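Uncharacterized metal-dependent hydrolase (Pyrococcus horikoshii, PDB 3IGH) is uncharacterised but probably hydrolyses carbon-nitrogen bonds other than peptide bonds, as a metal-dependent member of the amidohydrolase family. Local coordinates at residues I366-I371 with W382-K387. Numbering follows the deposited sequence. Where two conformers were deposited one is given.
Sequences ISDWWI and WVYRFK. With SO4 (sulfate ion), chain G.
Asp368, just past the end of helix 364-367, turns its carboxylate to the phenol of Tyr384: OD2 lies 3.0 Å from Tyr384 OH, a close polar contact at the ring edge and near its plane. Carboxylate and ring planes stand 50° apart, and the two side chains cross at about a right angle. A type I turn from Asp368 to Ile371 brings the isoleucine to the same tyrosine. With CG1 anti to the backbone N (chi1 -160°), Ile371 extends CD1 to 3.6 Å from Tyr384 CE2, while the same methyl meets Val383 CG1 tip to tip at 3.8 Å. Beyond this buried apolar patch, Trp382 NE1 donates to sulfate O1 (2.7 Å, N-H...O angle 135°), and Asp345 N binds the same ion, probably from the crystallisation liquor. A phenylalanine in place of Trp382 would probably leave sulfate O1 without its indole N-H donor. Both segments belong to the TIM-barrel amidohydrolase region: Tyr384 packs on Phe364 and Ile365 of helix 364-367, Ile371 and Val383 rest on Leu425 of helix 425-429, and Arg385, salt-bridged to Asp345 and Asp388, occupies the N-cap position of helix 386-392, which leads towards strand 395-397.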
loop_
_atom_site.group_PDB
_atom_site.type_symbol
_atom_site.label_atom_id
_atom_site.label_comp_id
_atom_site.label_asym_id
_atom_site.label_seq_id
_atom_site.Cartn_x
_atom_site.Cartn_y
_atom_site.Cartn_z
ATOM N N ILE A 366 -8.952 31.946 17.934
ATOM C CA ILE A 366 -7.939 32.952 18.225
ATOM C C ILE A 366 -7.575 33.799 17.012
ATOM O O ILE A 366 -7.497 35.032 17.120
ATOM C CB ILE A 366 -6.697 32.305 18.890
ATOM C CG1 ILE A 366 -7.018 32.012 20.353
ATOM C CG2 ILE A 366 -5.452 33.200 18.788
ATOM C CD1 ILE A 366 -6.248 30.875 20.911
ATOM N N SER A 367 -7.375 33.151 15.862
ATOM C CA SER A 367 -6.918 33.836 14.655
ATOM C C SER A 367 -8.008 34.665 13.985
ATOM O O SER A 367 -7.740 35.758 13.476
ATOM C CB SER A 367 -6.336 32.833 13.653
ATOM O OG SER A 367 -5.116 32.294 14.127
ATOM N N ASP A 368 -9.232 34.144 13.981
ATOM C CA ASP A 368 -10.331 34.779 13.259
ATOM C C ASP A 368 -11.037 35.827 14.124
ATOM O O ASP A 368 -12.202 35.652 14.497
ATOM C CB ASP A 368 -11.351 33.730 12.763
ATOM C CG ASP A 368 -10.763 32.734 11.746
ATOM O OD1 ASP A 368 -9.548 32.773 11.444
ATOM O OD2 ASP A 368 -11.550 31.914 11.230
ATOM N N TRP A 369 -10.341 36.929 14.406
ATOM C CA TRP A 369 -10.877 37.989 15.271
ATOM C C TRP A 369 -12.115 38.674 14.699
ATOM O O TRP A 369 -12.939 39.194 15.453
ATOM C CB TRP A 369 -9.798 39.022 15.616
ATOM C CG TRP A 369 -9.106 39.654 14.416
ATOM C CD1 TRP A 369 -7.913 39.277 13.860
ATOM C CD2 TRP A 369 -9.580 40.763 13.637
ATOM N NE1 TRP A 369 -7.612 40.095 12.789
ATOM C CE2 TRP A 369 -8.612 41.021 12.642
ATOM C CE3 TRP A 369 -10.715 41.582 13.704
ATOM C CZ2 TRP A 369 -8.760 42.040 11.703
ATOM C CZ3 TRP A 369 -10.860 42.599 12.772
ATOM C CH2 TRP A 369 -9.890 42.816 11.783
ATOM N N TRP A 370 -12.255 38.633 13.373
ATOM C CA TRP A 370 -13.308 39.358 12.641
ATOM C C TRP A 370 -14.617 38.580 12.511
ATOM O O TRP A 370 -15.537 39.027 11.827
ATOM C CB TRP A 370 -12.794 39.721 11.238
ATOM C CG TRP A 370 -11.822 38.703 10.725
ATOM C CD1 TRP A 370 -10.462 38.840 10.616
ATOM C CD2 TRP A 370 -12.126 37.368 10.299
ATOM N NE1 TRP A 370 -9.905 37.674 10.140
ATOM C CE2 TRP A 370 -10.904 36.757 9.937
ATOM C CE3 TRP A 370 -13.314 36.631 10.181
ATOM C CZ2 TRP A 370 -10.838 35.447 9.467
ATOM C CZ3 TRP A 370 -13.242 35.330 9.726
ATOM C CH2 TRP A 370 -12.015 34.754 9.372
ATOM N N ILE A 371 -14.698 37.419 13.155
ATOM C CA ILE A 371 -15.794 36.486 12.900
ATOM C C ILE A 371 -17.190 37.020 13.236
ATOM O O ILE A 371 -18.132 36.822 12.467
ATOM C CB ILE A 371 -15.522 35.060 13.479
ATOM C CG1 ILE A 371 -16.418 34.031 12.780
ATOM C CG2 ILE A 371 -15.705 35.006 15.007
ATOM C CD1 ILE A 371 -15.841 32.653 12.753
ATOM N N TRP A 382 -23.941 29.824 16.465
ATOM C CA TRP A 382 -23.598 28.795 15.485
ATOM C C TRP A 382 -22.093 28.613 15.328
ATOM O O TRP A 382 -21.650 27.649 14.701
ATOM C CB TRP A 382 -24.142 29.147 14.105
ATOM C CG TRP A 382 -25.623 29.375 13.974
ATOM C CD1 TRP A 382 -26.599 29.126 14.902
ATOM C CD2 TRP A 382 -26.291 29.863 12.810
ATOM N NE1 TRP A 382 -27.832 29.462 14.390
ATOM C CE2 TRP A 382 -27.671 29.914 13.107
ATOM C CE3 TRP A 382 -25.853 30.278 11.541
ATOM C CZ2 TRP A 382 -28.620 30.359 12.182
ATOM C CZ3 TRP A 382 -26.797 30.707 10.620
ATOM C CH2 TRP A 382 -28.161 30.754 10.950
ATOM N N VAL A 383 -21.315 29.536 15.892
ATOM C CA VAL A 383 -19.877 29.638 15.617
ATOM C C VAL A 383 -19.040 28.683 16.473
ATOM O O VAL A 383 -19.093 28.749 17.706
ATOM C CB VAL A 383 -19.371 31.103 15.812
ATOM C CG1 VAL A 383 -17.867 31.191 15.646
ATOM C CG2 VAL A 383 -20.042 32.040 14.830
ATOM N N TYR A 384 -18.266 27.814 15.809
ATOM C CA TYR A 384 -17.313 26.896 16.463
ATOM C C TYR A 384 -17.885 26.268 17.729
ATOM O O TYR A 384 -17.286 26.340 18.817
ATOM C CB TYR A 384 -15.989 27.612 16.762
ATOM C CG TYR A 384 -15.274 28.125 15.522
ATOM C CD1 TYR A 384 -15.028 27.289 14.423
ATOM C CD2 TYR A 384 -14.817 29.435 15.462
ATOM C CE1 TYR A 384 -14.367 27.782 13.287
ATOM C CE2 TYR A 384 -14.173 29.921 14.349
ATOM C CZ TYR A 384 -13.952 29.100 13.265
ATOM O OH TYR A 384 -13.301 29.613 12.169
ATOM N N ARG A 385 -19.064 25.676 17.588
ATOM C CA ARG A 385 -19.840 25.228 18.750
ATOM C C ARG A 385 -19.443 23.826 19.191
ATOM O O ARG A 385 -20.240 22.883 19.147
ATOM C CB ARG A 385 -21.358 25.395 18.512
ATOM C CG ARG A 385 -21.935 24.685 17.285
ATOM C CD ARG A 385 -23.340 25.170 16.937
ATOM N NE ARG A 385 -24.294 25.087 18.043
ATOM C CZ ARG A 385 -25.600 25.350 17.940
ATOM N NH1 ARG A 385 -26.131 25.711 16.777
ATOM N NH2 ARG A 385 -26.380 25.252 19.006
ATOM N N PHE A 386 -18.204 23.712 19.671
ATOM C CA PHE A 386 -17.558 22.406 19.856
ATOM C C PHE A 386 -18.223 21.510 20.897
ATOM O O PHE A 386 -18.281 20.297 20.714
ATOM C CB PHE A 386 -16.073 22.564 20.189
ATOM C CG PHE A 386 -15.296 23.362 19.177
ATOM C CD1 PHE A 386 -14.289 24.226 19.598
ATOM C CD2 PHE A 386 -15.563 23.257 17.810
ATOM C CE1 PHE A 386 -13.558 24.965 18.682
ATOM C CE2 PHE A 386 -14.838 24.011 16.888
ATOM C CZ PHE A 386 -13.825 24.854 17.325
ATOM N N LYS A 387 -18.710 22.113 21.981
ATOM C CA LYS A 387 -19.421 21.368 23.010
ATOM C C LYS A 387 -20.714 20.761 22.460
ATOM O O LYS A 387 -20.964 19.576 22.665
ATOM C CB LYS A 387 -19.683 22.229 24.255
ATOM C CG LYS A 387 -20.179 21.406 25.453
ATOM C CD LYS A 387 -20.336 22.240 26.718
ATOM C CE LYS A 387 -20.483 21.346 27.949
ATOM N NZ LYS A 387 -20.615 22.131 29.211
HETATM S S SO4 G . -31.399 28.021 14.554
HETATM O O1 SO4 G . -30.043 27.995 15.087
HETATM O O2 SO4 G . -31.466 28.956 13.434
HETATM O O3 SO4 G . -31.778 26.694 14.062
HETATM O O4 SO4 G . -32.309 28.444 15.616
#